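Local coordinates for protein DyP (PDB 3AFV) that binds heme b and probably uses hydrogen peroxide to oxidise dyes and other substrates, as a dye-decolorizing peroxidase, at residues V27-N32 and G119-G124. Sequence-based numbering, arbitrary orientation.
Sequences VFFQVN and GVFLIG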
ATOM      1  N   VAL A  27       7.104 -12.892  -6.981  1.00  7.54           N
ATOM      2  CA  VAL A  27       7.131 -14.308  -7.316  1.00  7.91           C
ATOM      3  C   VAL A  27       6.660 -15.082  -6.097  1.00  7.53           C
ATOM      4  O   VAL A  27       7.365 -15.163  -5.076  1.00  7.93           O
ATOM      5  CB  VAL A  27       8.545 -14.765  -7.736  1.00  7.52           C
ATOM      6  CG1 VAL A  27       8.569 -16.265  -7.962  1.00  9.17           C
ATOM      7  CG2 VAL A  27       9.007 -14.020  -8.986  1.00  9.34           C
ATOM      8  N   PHE A  28       5.437 -15.598  -6.169  1.00  7.58           N
ATOM      9  CA  PHE A  28       4.853 -16.355  -5.069  1.00  7.05           C
ATOM     10  C   PHE A  28       5.204 -17.816  -5.226  1.00  7.45           C
ATOM     11  O   PHE A  28       5.092 -18.372  -6.323  1.00  8.73           O
ATOM     12  CB  PHE A  28       3.321 -16.166  -5.023  1.00  7.05           C
ATOM     13  CG  PHE A  28       2.916 -14.723  -4.861  1.00  7.25           C
ATOM     14  CD1 PHE A  28       2.866 -14.143  -3.599  1.00  7.28           C
ATOM     15  CD2 PHE A  28       2.653 -13.926  -5.968  1.00  8.02           C
ATOM     16  CE1 PHE A  28       2.545 -12.812  -3.437  1.00  6.32           C
ATOM     17  CE2 PHE A  28       2.305 -12.587  -5.818  1.00  7.77           C
ATOM     18  CZ  PHE A  28       2.274 -12.024  -4.549  1.00  7.86           C
ATOM     19  N   PHE A  29       5.645 -18.441  -4.142  1.00  7.12           N
ATOM     20  CA  PHE A  29       6.164 -19.797  -4.252  1.00  7.99           C
ATOM     21  C   PHE A  29       5.717 -20.693  -3.113  1.00  8.33           C
ATOM     22  O   PHE A  29       5.293 -20.222  -2.052  1.00  7.84           O
ATOM     23  CB  PHE A  29       7.701 -19.778  -4.361  1.00  8.01           C
ATOM     24  CG  PHE A  29       8.399 -19.316  -3.104  1.00  7.26           C
ATOM     25  CD1 PHE A  29       8.797 -20.237  -2.122  1.00  7.67           C
ATOM     26  CD2 PHE A  29       8.650 -17.959  -2.895  1.00  7.43           C
ATOM     27  CE1 PHE A  29       9.417 -19.806  -0.942  1.00  8.33           C
ATOM     28  CE2 PHE A  29       9.290 -17.525  -1.738  1.00  7.31           C
ATOM     29  CZ  PHE A  29       9.681 -18.443  -0.764  1.00  9.15           C
ATOM     30  N   GLN A  30       5.835 -21.996  -3.358  1.00  8.98           N
ATOM     31  CA  GLN A  30       5.709 -23.009  -2.327  1.00 10.01           C
ATOM     32  C   GLN A  30       7.069 -23.720  -2.204  1.00  9.38           C
ATOM     33  O   GLN A  30       7.792 -23.862  -3.190  1.00 10.15           O
ATOM     34  CB  GLN A  30       4.553 -23.971  -2.653  1.00 11.95           C
ATOM     35  CG  GLN A  30       4.698 -24.730  -3.948  1.00 16.46           C
ATOM     36  CD  GLN A  30       3.733 -25.898  -4.071  1.00 20.90           C
ATOM     37  OE1 GLN A  30       2.653 -25.907  -3.467  1.00 22.40           O
ATOM     38  NE2 GLN A  30       4.133 -26.905  -4.853  1.00 23.31           N
ATOM     39  N   VAL A  31       7.414 -24.128  -0.985  1.00  9.04           N
ATOM     40  CA  VAL A  31       8.645 -24.876  -0.715  1.00  8.97           C
ATOM     41  C   VAL A  31       8.368 -26.365  -0.938  1.00  9.01           C
ATOM     42  O   VAL A  31       7.433 -26.916  -0.355  1.00  9.52           O
ATOM     43  CB  VAL A  31       9.118 -24.653   0.741  1.00  8.32           C
ATOM     44  CG1 VAL A  31      10.339 -25.512   1.060  1.00  9.44           C
ATOM     45  CG2 VAL A  31       9.438 -23.189   0.966  1.00  9.99           C
ATOM     46  N   ASN A  32       9.160 -26.999  -1.807  1.00  9.68           N
ATOM     47  CA  ASN A  32       9.058 -28.439  -2.069  1.00 10.43           C
ATOM     48  C   ASN A  32       9.990 -29.264  -1.188  1.00 11.41           C
ATOM     49  O   ASN A  32       9.687 -30.406  -0.854  1.00 11.79           O
ATOM     50  CB  ASN A  32       9.387 -28.746  -3.533  1.00 10.75           C
ATOM     51  CG  ASN A  32       8.418 -28.104  -4.491  1.00 10.87           C
ATOM     52  OD1 ASN A  32       7.206 -28.070  -4.239  1.00 12.48           O
ATOM     53  ND2 ASN A  32       8.939 -27.593  -5.603  1.00 11.73           N
ATOM     54  N   GLY A 119       5.677 -18.068   0.427  1.00  6.42           N
ATOM     55  CA  GLY A 119       6.475 -16.855   0.468  1.00  6.82           C
ATOM     56  C   GLY A 119       6.431 -16.086  -0.829  1.00  6.54           C
ATOM     57  O   GLY A 119       5.781 -16.494  -1.793  1.00  6.76           O
ATOM     58  N   VAL A 120       7.146 -14.966  -0.840  1.00  6.78           N
ATOM     59  CA  VAL A 120       7.201 -14.098  -2.007  1.00  6.17           C
ATOM     60  C   VAL A 120       8.611 -13.501  -2.126  1.00  6.05           C
ATOM     61  O   VAL A 120       9.167 -13.004  -1.139  1.00  6.39           O
ATOM     62  CB  VAL A 120       6.094 -12.988  -1.963  1.00  6.80           C
ATOM     63  CG1 VAL A 120       6.213 -12.090  -0.729  1.00  7.16           C
ATOM     64  CG2 VAL A 120       6.092 -12.192  -3.261  1.00  7.07           C
ATOM     65  N   PHE A 121       9.182 -13.575  -3.327  1.00  7.24           N
ATOM     66  CA  PHE A 121      10.345 -12.777  -3.659  1.00  7.39           C
ATOM     67  C   PHE A 121       9.811 -11.536  -4.358  1.00  7.90           C
ATOM     68  O   PHE A 121       9.002 -11.643  -5.291  1.00  8.01           O
ATOM     69  CB  PHE A 121      11.243 -13.509  -4.664  1.00  7.17           C
ATOM     70  CG  PHE A 121      11.942 -14.720  -4.122  1.00  7.49           C
ATOM     71  CD1 PHE A 121      13.256 -14.626  -3.652  1.00  7.07           C
ATOM     72  CD2 PHE A 121      11.333 -15.970  -4.154  1.00  7.03           C
ATOM     73  CE1 PHE A 121      13.930 -15.757  -3.175  1.00  7.75           C
ATOM     74  CE2 PHE A 121      11.998 -17.107  -3.680  1.00  7.91           C
ATOM     75  CZ  PHE A 121      13.297 -17.001  -3.188  1.00  8.83           C
ATOM     76  N   LEU A 122      10.229 -10.366  -3.890  1.00  7.66           N
ATOM     77  CA  LEU A 122       9.917  -9.126  -4.590  1.00  8.25           C
ATOM     78  C   LEU A 122      11.187  -8.615  -5.247  1.00  8.07           C
ATOM     79  O   LEU A 122      12.239  -8.487  -4.605  1.00  8.01           O
ATOM     80  CB  LEU A 122       9.249  -8.072  -3.684  1.00  9.97           C
ATOM     81  CG  LEU A 122       9.702  -7.787  -2.263  1.00 12.02           C
ATOM     82  CD1 LEU A 122       9.232  -6.401  -1.916  1.00 14.71           C
ATOM     83  CD2 LEU A 122       9.151  -8.795  -1.251  1.00 12.72           C
ATOM     84  N   ILE A 123      11.080  -8.392  -6.555  1.00  7.04           N
ATOM     85  CA  ILE A 123      12.210  -7.970  -7.379  1.00  7.91           C
ATOM     86  C   ILE A 123      11.852  -6.622  -7.974  1.00  8.38           C
ATOM     87  O   ILE A 123      10.790  -6.481  -8.592  1.00  9.14           O
ATOM     88  CB  ILE A 123      12.487  -8.974  -8.517  1.00  7.64           C
ATOM     89  CG1 ILE A 123      12.585 -10.424  -7.996  1.00  8.95           C
ATOM     90  CG2 ILE A 123      13.771  -8.577  -9.297  1.00  8.45           C
ATOM     91  CD1 ILE A 123      11.294 -11.256  -8.163  1.00 12.03           C
ATOM     92  N   GLY A 124      12.702  -5.625  -7.746  1.00  8.21           N
ATOM     93  CA  GLY A 124      12.472  -4.296  -8.289  1.00  8.86           C
ATOM     94  C   GLY A 124      13.606  -3.893  -9.202  1.00  8.84           C
ATOM     95  O   GLY A 124      14.770  -4.111  -8.887  1.00  9.25           O
TER
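Phe-29 reaches across to Gly-119 and Phe-121 from the neighbouring antiparallel strand. Its chi1 of 68° sets CG between the backbone N and the carbonyl carbon, which swings the ring over the partner strand instead of straight off the sheet. Followed outward from CB, CG comes within 4.1 Å of Gly-119 O. CD2 then sits between that oxygen and Phe-121 CE2, and CE2 packs on Gly-119 C while touching Phe-121 CE2 at 3.4 Å. At the tip, CZ is 3.8 Å from Gly-119 CA, and that CA lies over the ring face, 4.0 Å from the centroid, as a CH-pi contact made possible by the bare glycine backbone. The two phenyl groups meet obliquely, their planes at 42°.

Beneath the rings the backbones pair through four hydrogen bonds, one of them weak. Val-27 N gives Phe-121 O a nearly straight bond in the carbonyl plane (2.8 Å), and Phe-121 N answers to Val-27 O. Phe-29 N bonds to Gly-119 O, whereas the return bond from Gly-119 N to Phe-29 O is the weak one. Farther along the sheet face that carries Phe-29, Val-27 CG2 meets Ile-123 CD1 at 3.7 Å; helix 128-142 covers Phe-121 and Ile-123 there.

On the reverse face, the non-hydrogen-bonded pair Phe-28 and Val-120 lie side by side. Val-120 CG2, anti to its own N, lies over one face of the Phe-28 ring, offset toward its rim, in a CH-pi contact, with CG2 3.6 Å from Phe-28 CE1; Phe-112 and Phe-220 add edge-to-face contacts. These are the two central strands of a four-stranded antiparallel sheet with helices packed on one face, the ferredoxin-like half of the DyP alpha+beta barrel.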